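Thymidylate synthase ThyX (Streptomyces cacaoi subsp. asoensis, PDB 4P5A) probably methylates dUMP or UMP at the uracil base, as a flavin-dependent, tetrameric thymidylate synthase of the ThyX family that binds FAD and takes the methyl group from methylenetetrahydrofolate. Local coordinates at residues Arg54-Ser59 with Ser63-Asn68; Thr218-Leu223 with Glu229-Phe234. All blocks are in the same frame, centred on the assembly; numbering follows the deposited sequence.

Contact 1. Residues Arg54-Ser59 with Ser63-Asn68. With FAD (flavin-adenine dinucleotide), chain L.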
ATOM      1  N   ARG B  54       4.518  11.239  22.741  1.00 12.12           N
ATOM      2  CA  ARG B  54       3.896  12.577  22.444  1.00 13.29           C
ATOM      3  C   ARG B  54       4.672  13.326  21.401  1.00 12.39           C
ATOM      4  O   ARG B  54       4.045  13.887  20.493  1.00 13.13           O
ATOM      5  CB  ARG B  54       3.690  13.369  23.719  1.00 10.73           C
ATOM      6  CG  ARG B  54       2.616  12.747  24.663  1.00 10.81           C
ATOM      7  CD  ARG B  54       2.584  13.541  26.023  1.00 18.77           C
ATOM      8  NE  ARG B  54       2.443  15.024  25.896  1.00 25.13           N
ATOM      9  CZ  ARG B  54       1.284  15.691  25.731  1.00 29.16           C
ATOM     10  NH1 ARG B  54       1.287  17.061  25.721  1.00 27.89           N
ATOM     11  NH2 ARG B  54       0.115  15.026  25.627  1.00 25.32           N
ATOM     12  N   TYR B  55       5.982  13.246  21.431  1.00 11.99           N
ATOM     13  CA  TYR B  55       6.833  13.850  20.449  1.00 13.54           C
ATOM     14  C   TYR B  55       6.568  13.227  19.073  1.00 13.95           C
ATOM     15  O   TYR B  55       6.358  13.939  18.060  1.00 14.37           O
ATOM     16  CB  TYR B  55       8.312  13.689  20.815  1.00 14.41           C
ATOM     17  CG  TYR B  55       9.225  14.033  19.649  1.00 19.60           C
ATOM     18  CD1 TYR B  55       9.480  15.375  19.272  1.00 24.91           C
ATOM     19  CD2 TYR B  55       9.813  13.020  18.908  1.00 23.65           C
ATOM     20  CE1 TYR B  55      10.332  15.654  18.130  1.00 27.88           C
ATOM     21  CE2 TYR B  55      10.636  13.270  17.797  1.00 30.44           C
ATOM     22  CZ  TYR B  55      10.891  14.579  17.402  1.00 32.06           C
ATOM     23  OH  TYR B  55      11.710  14.755  16.280  1.00 35.18           O
ATOM     24  N   LEU B  56       6.512  11.894  19.016  1.00 11.99           N
ATOM     25  CA  LEU B  56       6.252  11.337  17.673  1.00 11.98           C
ATOM     26  C   LEU B  56       4.893  11.715  17.181  1.00 12.40           C
ATOM     27  O   LEU B  56       4.726  11.880  15.952  1.00 13.87           O
ATOM     28  CB  LEU B  56       6.280   9.767  17.705  1.00 11.79           C
ATOM     29  CG  LEU B  56       7.626   9.206  18.192  1.00 13.41           C
ATOM     30  CD1 LEU B  56       7.497   7.756  18.615  1.00 12.69           C
ATOM     31  CD2 LEU B  56       8.756   9.377  17.161  1.00 14.94           C
ATOM     32  N   MET B  57       3.891  11.795  18.062  1.00 13.52           N
ATOM     33  CA  MET B  57       2.486  12.020  17.645  1.00 15.67           C
ATOM     34  C   MET B  57       2.429  13.391  17.108  1.00 18.59           C
ATOM     35  O   MET B  57       1.786  13.619  16.063  1.00 19.27           O
ATOM     36  CB  MET B  57       1.539  11.865  18.866  1.00 16.48           C
ATOM     37  CG  MET B  57      -0.024  11.801  18.713  1.00 17.45           C
ATOM     38  SD  MET B  57      -0.545  10.472  17.634  1.00 19.62           S
ATOM     39  CE  MET B  57      -0.196   9.020  18.748  1.00 13.17           C
ATOM     40  N   ARG B  58       3.087  14.357  17.760  1.00 19.37           N
ATOM     41  CA  ARG B  58       2.901  15.737  17.280  1.00 21.99           C
ATOM     42  C   ARG B  58       3.764  16.105  16.076  1.00 22.26           C
ATOM     43  O   ARG B  58       3.397  17.006  15.309  1.00 20.48           O
ATOM     44  CB  ARG B  58       2.961  16.723  18.427  1.00 24.11           C
ATOM     45  CG  ARG B  58       4.318  17.155  18.739  1.00 28.04           C
ATOM     46  CD  ARG B  58       4.331  18.140  19.975  1.00 38.51           C
ATOM     47  NE  ARG B  58       5.735  18.468  20.204  1.00 44.85           N
ATOM     48  CZ  ARG B  58       6.527  17.920  21.134  1.00 48.39           C
ATOM     49  NH1 ARG B  58       7.805  18.305  21.179  1.00 49.54           N
ATOM     50  NH2 ARG B  58       6.052  17.036  22.042  1.00 48.46           N
ATOM     51  N   SER B  59       4.828  15.345  15.876  1.00 18.71           N
ATOM     52  CA  SER B  59       5.736  15.480  14.772  1.00 19.90           C
ATOM     53  C   SER B  59       5.271  14.587  13.585  1.00 18.04           C
ATOM     54  O   SER B  59       5.939  14.594  12.555  1.00 20.44           O
ATOM     55  CB  SER B  59       7.142  15.025  15.141  1.00 20.78           C
ATOM     56  OG  SER B  59       7.603  15.855  16.175  1.00 29.15           O
ATOM     57  N   SER B  63       5.670   6.157  11.521  1.00  9.99           N
ATOM     58  CA  SER B  63       6.254   4.911  11.152  1.00 12.23           C
ATOM     59  C   SER B  63       6.531   3.971  12.353  1.00  9.88           C
ATOM     60  O   SER B  63       6.253   2.776  12.320  1.00 10.36           O
ATOM     61  CB  SER B  63       7.550   5.261  10.394  1.00 15.34           C
ATOM     62  OG  SER B  63       7.941   4.068   9.980  1.00 18.51           O
ATOM     63  N   PRO B  64       7.090   4.490  13.470  1.00 10.75           N
ATOM     64  CA  PRO B  64       7.245   3.685  14.630  1.00  9.18           C
ATOM     65  C   PRO B  64       5.995   3.033  15.164  1.00 11.63           C
ATOM     66  O   PRO B  64       6.101   1.972  15.784  1.00 11.66           O
ATOM     67  CB  PRO B  64       7.816   4.652  15.720  1.00 10.69           C
ATOM     68  CG  PRO B  64       8.585   5.686  14.880  1.00 11.01           C
ATOM     69  CD  PRO B  64       7.615   5.871  13.696  1.00 11.25           C
ATOM     70  N   PHE B  65       4.812   3.608  14.923  1.00  7.37           N
ATOM     71  CA  PHE B  65       3.610   2.977  15.391  1.00  7.66           C
ATOM     72  C   PHE B  65       3.138   1.793  14.542  1.00  7.04           C
ATOM     73  O   PHE B  65       2.097   1.164  14.795  1.00  9.78           O
ATOM     74  CB  PHE B  65       2.502   4.034  15.409  1.00  5.33           C
ATOM     75  CG  PHE B  65       2.793   5.178  16.423  1.00  7.32           C
ATOM     76  CD1 PHE B  65       2.478   5.013  17.791  1.00 10.43           C
ATOM     77  CD2 PHE B  65       3.362   6.361  16.013  1.00  8.79           C
ATOM     78  CE1 PHE B  65       2.753   6.006  18.706  1.00  8.33           C
ATOM     79  CE2 PHE B  65       3.704   7.377  17.002  1.00 12.60           C
ATOM     80  CZ  PHE B  65       3.309   7.186  18.333  1.00  9.21           C
ATOM     81  N   GLU B  66       3.879   1.441  13.504  1.00  8.47           N
ATOM     82  CA  GLU B  66       3.475   0.290  12.642  1.00  7.02           C
ATOM     83  C   GLU B  66       4.062  -1.025  13.114  1.00  8.95           C
ATOM     84  O   GLU B  66       3.688  -2.079  12.512  1.00  7.77           O
ATOM     85  CB  GLU B  66       3.974   0.522  11.183  1.00  7.60           C
ATOM     86  CG  GLU B  66       3.304   1.729  10.562  1.00  6.91           C
ATOM     87  CD  GLU B  66       3.841   2.021   9.112  1.00 11.70           C
ATOM     88  OE1 GLU B  66       4.559   1.155   8.541  1.00 10.76           O
ATOM     89  OE2 GLU B  66       3.524   3.096   8.601  1.00 11.50           O
ATOM     90  N   HIS B  67       4.976  -0.994  14.090  1.00  9.64           N
ATOM     91  CA  HIS B  67       5.704  -2.244  14.402  1.00 11.19           C
ATOM     92  C   HIS B  67       4.929  -3.034  15.453  1.00 11.59           C
ATOM     93  O   HIS B  67       5.398  -3.272  16.569  1.00 12.82           O
ATOM     94  CB  HIS B  67       7.160  -1.926  14.833  1.00  8.73           C
ATOM     95  CG  HIS B  67       7.892  -1.295  13.697  1.00  7.51           C
ATOM     96  ND1 HIS B  67       8.676  -2.015  12.813  1.00 11.45           N
ATOM     97  CD2 HIS B  67       7.916  -0.025  13.258  1.00 11.42           C
ATOM     98  CE1 HIS B  67       9.144  -1.228  11.863  1.00 10.44           C
ATOM     99  NE2 HIS B  67       8.720  -0.011  12.107  1.00 10.45           N
ATOM    100  N   ASN B  68       3.699  -3.449  15.103  1.00  9.82           N
ATOM    101  CA  ASN B  68       2.842  -4.194  15.996  1.00  8.91           C
ATOM    102  C   ASN B  68       1.713  -4.766  15.228  1.00 10.13           C
ATOM    103  O   ASN B  68       1.594  -4.420  14.036  1.00  9.87           O
ATOM    104  CB  ASN B  68       2.293  -3.294  17.143  1.00  8.85           C
ATOM    105  CG  ASN B  68       1.743  -1.956  16.633  1.00 10.01           C
ATOM    106  OD1 ASN B  68       2.323  -0.814  16.841  1.00 14.38           O
ATOM    107  ND2 ASN B  68       0.707  -2.060  15.995  1.00  7.57           N
TER
HETATM  108  PA  FAD L 302       4.025   6.648   2.865  1.00  9.35           P
HETATM  109  O1A FAD L 302       3.816   7.200   1.602  1.00  9.39           O
HETATM  110  O2A FAD L 302       4.839   5.425   2.915  1.00  8.06           O
HETATM  111  O5B FAD L 302       2.554   6.258   3.395  1.00  9.65           O
HETATM  112  C5B FAD L 302       1.577   7.172   3.286  1.00  8.16           C
HETATM  113  C4B FAD L 302       0.498   6.979   4.440  1.00  8.71           C
HETATM  114  O4B FAD L 302      -0.065   5.705   4.023  1.00 11.75           O
HETATM  115  C3B FAD L 302       1.032   6.744   5.847  1.00  8.53           C
HETATM  116  O3B FAD L 302       1.085   8.066   6.392  1.00 10.92           O
HETATM  117  C2B FAD L 302      -0.054   5.923   6.496  1.00 11.51           C
HETATM  118  O2B FAD L 302      -1.249   6.727   6.794  1.00 13.36           O
HETATM  119  C1B FAD L 302      -0.334   4.982   5.323  1.00  7.70           C
HETATM  120  N9A FAD L 302       0.481   3.737   5.326  1.00  8.57           N
HETATM  121  C8A FAD L 302       1.247   3.260   4.297  1.00 12.19           C
HETATM  122  N7A FAD L 302       1.706   2.019   4.668  1.00  7.92           N
HETATM  123  C5A FAD L 302       1.251   1.733   5.923  1.00  8.23           C
HETATM  124  C6A FAD L 302       1.439   0.649   6.762  1.00 11.09           C
HETATM  125  N6A FAD L 302       2.120  -0.439   6.392  1.00  9.80           N
HETATM  126  N1A FAD L 302       0.811   0.666   7.980  1.00  9.20           N
HETATM  127  C2A FAD L 302       0.051   1.705   8.329  1.00  9.08           C
HETATM  128  N3A FAD L 302      -0.158   2.785   7.503  1.00  9.13           N
HETATM  129  C4A FAD L 302       0.463   2.829   6.308  1.00  8.80           C
HETATM  130  N1  FAD L 302      12.564   7.245   8.948  1.00  7.03           N
HETATM  131  C2  FAD L 302      13.364   6.461   9.637  1.00  9.90           C
HETATM  132  O2  FAD L 302      13.461   5.252   9.364  1.00  9.75           O
HETATM  133  N3  FAD L 302      14.088   6.957  10.734  1.00  9.36           N
HETATM  134  C4  FAD L 302      13.971   8.259  11.142  1.00 12.96           C
HETATM  135  O4  FAD L 302      14.621   8.663  12.142  1.00 11.93           O
HETATM  136  C4X FAD L 302      13.113   9.128  10.411  1.00 10.88           C
HETATM  137  N5  FAD L 302      12.961  10.431  10.788  1.00 14.39           N
HETATM  138  C5X FAD L 302      12.248  11.289   9.937  1.00 15.38           C
HETATM  139  C6  FAD L 302      12.219  12.711  10.181  1.00 14.90           C
HETATM  140  C7  FAD L 302      11.508  13.515   9.259  1.00 16.46           C
HETATM  141  C7M FAD L 302      11.495  15.052   9.607  1.00 20.06           C
HETATM  142  C8  FAD L 302      10.855  13.018   8.117  1.00 13.62           C
HETATM  143  C8M FAD L 302      10.013  13.823   7.086  1.00 20.04           C
HETATM  144  C9  FAD L 302      10.910  11.638   7.894  1.00 13.54           C
HETATM  145  C9A FAD L 302      11.564  10.804   8.798  1.00 10.25           C
HETATM  146  N10 FAD L 302      11.651   9.411   8.499  1.00  8.78           N
HETATM  147  C10 FAD L 302      12.415   8.623   9.296  1.00  9.23           C
HETATM  148  C1' FAD L 302      10.904   8.797   7.371  1.00  9.58           C
HETATM  149  C2' FAD L 302       9.414   8.572   7.886  1.00  8.69           C
HETATM  150  O2' FAD L 302       9.327   7.626   8.990  1.00 10.66           O
HETATM  151  C3' FAD L 302       8.575   8.000   6.749  1.00 11.07           C
HETATM  152  O3' FAD L 302       9.200   6.815   6.258  1.00 10.98           O
HETATM  153  C4' FAD L 302       8.428   9.003   5.571  1.00 12.09           C
HETATM  154  O4' FAD L 302       8.155  10.284   6.094  1.00 12.91           O
HETATM  155  C5' FAD L 302       7.274   8.613   4.671  1.00 10.45           C
HETATM  156  O5' FAD L 302       6.036   8.906   5.436  1.00  9.73           O
HETATM  157  P   FAD L 302       4.803   7.876   5.369  1.00  9.41           P
HETATM  158  O1P FAD L 302       5.154   6.555   5.889  1.00  9.94           O
HETATM  159  O2P FAD L 302       3.758   8.594   6.204  1.00 12.03           O
HETATM  160  O3P FAD L 302       4.458   7.855   3.819  1.00  9.08           O
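Phe65 puts CG beside its backbone N (chi1 -64°), which carries the ring to Leu56 and Met57; Met57, with CG anti to its own N (chi1 -169°), then bends at both later torsions and brings CE round to the same ring. In this ThyX-family chain the last turn of helix 48-58 is followed, after a three-residue link, by the short 3-10 segment 63-66, which folds back against it and whose other residues meet FAD. Leu56 CB lies 3.6 Å from Phe65 CE2, and Leu56 CD1 reaches Pro64 CB at 4.3 Å, so one leucine spans the proline and the phenylalanine. The Met57 and Phe65 side chains cross at about a right angle, with Met57 CE 4.0 Å from Phe65 CZ. All four side chains are buried, and Val26 of helix 23-30 and Met187 of helix 183-193 add to the same apolar cluster. At the helix end Ser59 OG and Ser59 N both donate to Tyr55 O, from opposite faces of its plane. Ser63 and Glu66 take the contact to the cofactor, whose site is built by three subunits. The Glu66 carboxylate is shared out: OE2 makes salt bridges to Arg184 and to Arg88 of a third subunit, while OE1 is hydrogen-bonded to Ser91 of a second subunit. The carboxylate lies over the face of the adenine, Glu66 CD 3.5 Å from FAD N1A. At the ribityl chain, Ser63 CB is 3.3 Å from FAD O2'.

Contact 2. Residues Thr218-Leu223 with Glu229-Phe234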
ATOM      1  N   THR B 218     -11.628   0.871  22.165  1.00 10.49           N
ATOM      2  CA  THR B 218     -11.674   0.443  23.585  1.00 11.12           C
ATOM      3  C   THR B 218     -10.706  -0.723  23.827  1.00 11.48           C
ATOM      4  O   THR B 218      -9.910  -0.697  24.822  1.00 12.72           O
ATOM      5  CB  THR B 218     -13.108   0.000  23.925  1.00 11.11           C
ATOM      6  OG1 THR B 218     -13.960   1.157  23.902  1.00 13.65           O
ATOM      7  CG2 THR B 218     -13.095  -0.673  25.394  1.00 14.28           C
ATOM      8  N   ALA B 219     -10.665  -1.672  22.904  1.00 11.16           N
ATOM      9  CA  ALA B 219      -9.682  -2.768  23.022  1.00 10.58           C
ATOM     10  C   ALA B 219      -8.246  -2.262  22.901  1.00 12.99           C
ATOM     11  O   ALA B 219      -7.353  -2.601  23.653  1.00 12.70           O
ATOM     12  CB  ALA B 219      -9.944  -3.911  21.988  1.00 11.24           C
ATOM     13  N   TRP B 220      -7.978  -1.446  21.891  1.00  9.47           N
ATOM     14  CA  TRP B 220      -6.635  -0.955  21.642  1.00  9.82           C
ATOM     15  C   TRP B 220      -6.138  -0.098  22.849  1.00  9.51           C
ATOM     16  O   TRP B 220      -4.973  -0.126  23.206  1.00  9.01           O
ATOM     17  CB  TRP B 220      -6.670  -0.080  20.395  1.00  8.19           C
ATOM     18  CG  TRP B 220      -5.400   0.716  20.096  1.00  7.05           C
ATOM     19  CD1 TRP B 220      -4.112   0.248  19.995  1.00  7.89           C
ATOM     20  CD2 TRP B 220      -5.332   2.129  19.906  1.00  8.73           C
ATOM     21  NE1 TRP B 220      -3.279   1.292  19.658  1.00  7.74           N
ATOM     22  CE2 TRP B 220      -3.979   2.453  19.606  1.00 11.03           C
ATOM     23  CE3 TRP B 220      -6.300   3.167  19.872  1.00 14.27           C
ATOM     24  CZ2 TRP B 220      -3.563   3.770  19.383  1.00 10.72           C
ATOM     25  CZ3 TRP B 220      -5.895   4.414  19.620  1.00 13.74           C
ATOM     26  CH2 TRP B 220      -4.538   4.729  19.371  1.00 13.78           C
ATOM     27  N   ALA B 221      -7.053   0.609  23.508  1.00 10.21           N
ATOM     28  CA  ALA B 221      -6.621   1.533  24.633  1.00 11.06           C
ATOM     29  C   ALA B 221      -6.069   0.726  25.785  1.00 11.73           C
ATOM     30  O   ALA B 221      -5.174   1.217  26.522  1.00 11.18           O
ATOM     31  CB  ALA B 221      -7.806   2.352  25.074  1.00 12.45           C
ATOM     32  N   LYS B 222      -6.509  -0.525  25.895  1.00 10.72           N
ATOM     33  CA  LYS B 222      -5.930  -1.433  26.919  1.00 11.93           C
ATOM     34  C   LYS B 222      -4.599  -1.935  26.533  1.00 13.90           C
ATOM     35  O   LYS B 222      -3.755  -2.148  27.429  1.00 13.69           O
ATOM     36  CB  LYS B 222      -6.893  -2.640  27.182  1.00 13.55           C
ATOM     37  CG  LYS B 222      -8.104  -2.237  27.797  1.00 21.08           C
ATOM     38  CD  LYS B 222      -9.160  -3.425  27.691  1.00 28.43           C
ATOM     39  CE  LYS B 222     -10.558  -2.822  27.958  1.00 37.13           C
ATOM     40  NZ  LYS B 222     -11.757  -3.772  27.791  1.00 43.24           N
ATOM     41  N   LEU B 223      -4.337  -2.141  25.226  1.00 10.22           N
ATOM     42  CA  LEU B 223      -3.024  -2.631  24.853  1.00 11.13           C
ATOM     43  C   LEU B 223      -1.973  -1.521  24.781  1.00 10.95           C
ATOM     44  O   LEU B 223      -0.788  -1.773  25.032  1.00 10.97           O
ATOM     45  CB  LEU B 223      -3.102  -3.208  23.399  1.00 11.09           C
ATOM     46  CG  LEU B 223      -4.147  -4.299  23.291  1.00 11.89           C
ATOM     47  CD1 LEU B 223      -4.175  -4.746  21.735  1.00 15.07           C
ATOM     48  CD2 LEU B 223      -3.624  -5.484  24.019  1.00 14.49           C
ATOM     49  N   GLU B 229      -3.765   7.687  24.716  1.00  9.23           N
ATOM     50  CA  GLU B 229      -3.892   9.031  25.303  1.00 12.16           C
ATOM     51  C   GLU B 229      -3.323  10.100  24.434  1.00 10.67           C
ATOM     52  O   GLU B 229      -3.974  11.192  24.262  1.00 12.56           O
ATOM     53  CB  GLU B 229      -3.218   9.151  26.687  1.00 13.08           C
ATOM     54  CG  GLU B 229      -3.957   8.319  27.668  1.00 23.01           C
ATOM     55  CD  GLU B 229      -5.333   8.827  28.052  1.00 34.56           C
ATOM     56  OE1 GLU B 229      -5.357   9.843  28.827  1.00 42.90           O
ATOM     57  OE2 GLU B 229      -6.371   8.180  27.644  1.00 35.75           O
ATOM     58  N   ALA B 230      -2.155   9.848  23.868  1.00 10.81           N
ATOM     59  CA  ALA B 230      -1.507  10.857  22.977  1.00  9.55           C
ATOM     60  C   ALA B 230      -2.344  11.105  21.698  1.00  8.66           C
ATOM     61  O   ALA B 230      -2.451  12.225  21.227  1.00  9.55           O
ATOM     62  CB  ALA B 230      -0.054  10.363  22.549  1.00  9.28           C
ATOM     63  N   PHE B 231      -2.899  10.033  21.100  1.00  7.35           N
ATOM     64  CA  PHE B 231      -3.698  10.205  19.892  1.00 10.29           C
ATOM     65  C   PHE B 231      -4.836  11.186  20.173  1.00 11.08           C
ATOM     66  O   PHE B 231      -5.116  12.058  19.370  1.00 13.02           O
ATOM     67  CB  PHE B 231      -4.317   8.862  19.601  1.00  9.82           C
ATOM     68  CG  PHE B 231      -5.264   8.854  18.377  1.00  8.95           C
ATOM     69  CD1 PHE B 231      -6.603   8.398  18.561  1.00 11.58           C
ATOM     70  CD2 PHE B 231      -4.786   9.266  17.087  1.00  7.69           C
ATOM     71  CE1 PHE B 231      -7.535   8.333  17.464  1.00 10.49           C
ATOM     72  CE2 PHE B 231      -5.731   9.237  16.021  1.00  8.83           C
ATOM     73  CZ  PHE B 231      -7.052   8.780  16.191  1.00 12.87           C
ATOM     74  N   THR B 232      -5.517  11.007  21.305  1.00  9.43           N
ATOM     75  CA  THR B 232      -6.639  11.928  21.588  1.00 13.66           C
ATOM     76  C   THR B 232      -6.160  13.314  21.966  1.00 13.30           C
ATOM     77  O   THR B 232      -6.742  14.311  21.481  1.00 12.81           O
ATOM     78  CB  THR B 232      -7.583  11.308  22.626  1.00 17.26           C
ATOM     79  OG1 THR B 232      -8.346  10.298  21.947  1.00 17.64           O
ATOM     80  CG2 THR B 232      -8.667  12.313  23.112  1.00 20.07           C
ATOM     81  N   ALA B 233      -5.054  13.391  22.645  1.00 11.14           N
ATOM     82  CA  ALA B 233      -4.482  14.720  23.074  1.00 14.11           C
ATOM     83  C   ALA B 233      -4.137  15.571  21.884  1.00 15.22           C
ATOM     84  O   ALA B 233      -4.237  16.846  21.962  1.00 14.98           O
ATOM     85  CB  ALA B 233      -3.248  14.522  23.877  1.00 13.36           C
ATOM     86  N   PHE B 234      -3.682  14.931  20.800  1.00 11.91           N
ATOM     87  CA  PHE B 234      -3.308  15.708  19.625  1.00 14.07           C
ATOM     88  C   PHE B 234      -4.349  15.884  18.520  1.00 12.43           C
ATOM     89  O   PHE B 234      -3.985  16.254  17.384  1.00 13.71           O
ATOM     90  CB  PHE B 234      -1.978  15.242  19.114  1.00 14.68           C
ATOM     91  CG  PHE B 234      -0.834  15.645  20.085  1.00 19.99           C
ATOM     92  CD1 PHE B 234      -0.444  17.032  20.197  1.00 23.42           C
ATOM     93  CD2 PHE B 234      -0.303  14.706  20.966  1.00 18.41           C
ATOM     94  CE1 PHE B 234       0.554  17.443  21.106  1.00 27.36           C
ATOM     95  CE2 PHE B 234       0.735  15.053  21.831  1.00 21.62           C
ATOM     96  CZ  PHE B 234       1.153  16.430  21.955  1.00 24.93           C
TER
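Both segments are helical, 218-223 closing helix 207-223 and 229-233 closing helix 225-233, with Phe234 the first residue to leave helical phi/psi; the backbones stand well apart and one aromatic pair, Trp220 with Phe231, spans the gap. Trp220 has CG anti to its backbone N (chi1 170°), which extends the indole away from its own helix, six-membered ring foremost. Phe231 answers from the other helix, and the two side chains cross at about a right angle. The rings form an offset edge-to-face pair, the edge of Trp220 directed at the face of Phe231, with centroids 6.0 Å apart and planes at 73°. Because of the offset, the nearest approach is to the root of the phenylalanine: Trp220 CH2 lies 4.1 Å from Phe231 CB, which sits at the indole edge near its plane. Trp220 CZ3 is 4.2 Å from Phe231 CD1. These are the last two helices of the chain, consecutive and joined by a very short turn. The aromatic pair packs on helix 183-193, where Met187 touches both residues and Ala183 and Leu186 touch Trp220. Met70 of strand 69-77 also packs on the indole, linking the C-terminal helix pair to the antiparallel sheet. From helix 225-233, about one turn before Phe231, the ring of His228 also meets that of Trp220, with the planes at about 80°.

From the N terminus, contact 1 comes first: 54-59 ends helix 48-58, three residues intervene, and 63-68 closes the short loop just before strand 69-77. The chain then runs through the remaining strands of the antiparallel sheet and helix 183-193 before contact 2 closes the turn between helices 207-223 and 225-233. The two loops are in series, neither nested nor crossed, yet their centres lie 13 Å apart and they touch. Met57 is the main go-between: its CG is 3.5 Å from Ala230 O, and its CE packs on the backbone of Phe231. Arg58 and Phe234 add a second meeting point. The C-terminal helix pair is thereby joined to the helix leading into the FAD-binding turn.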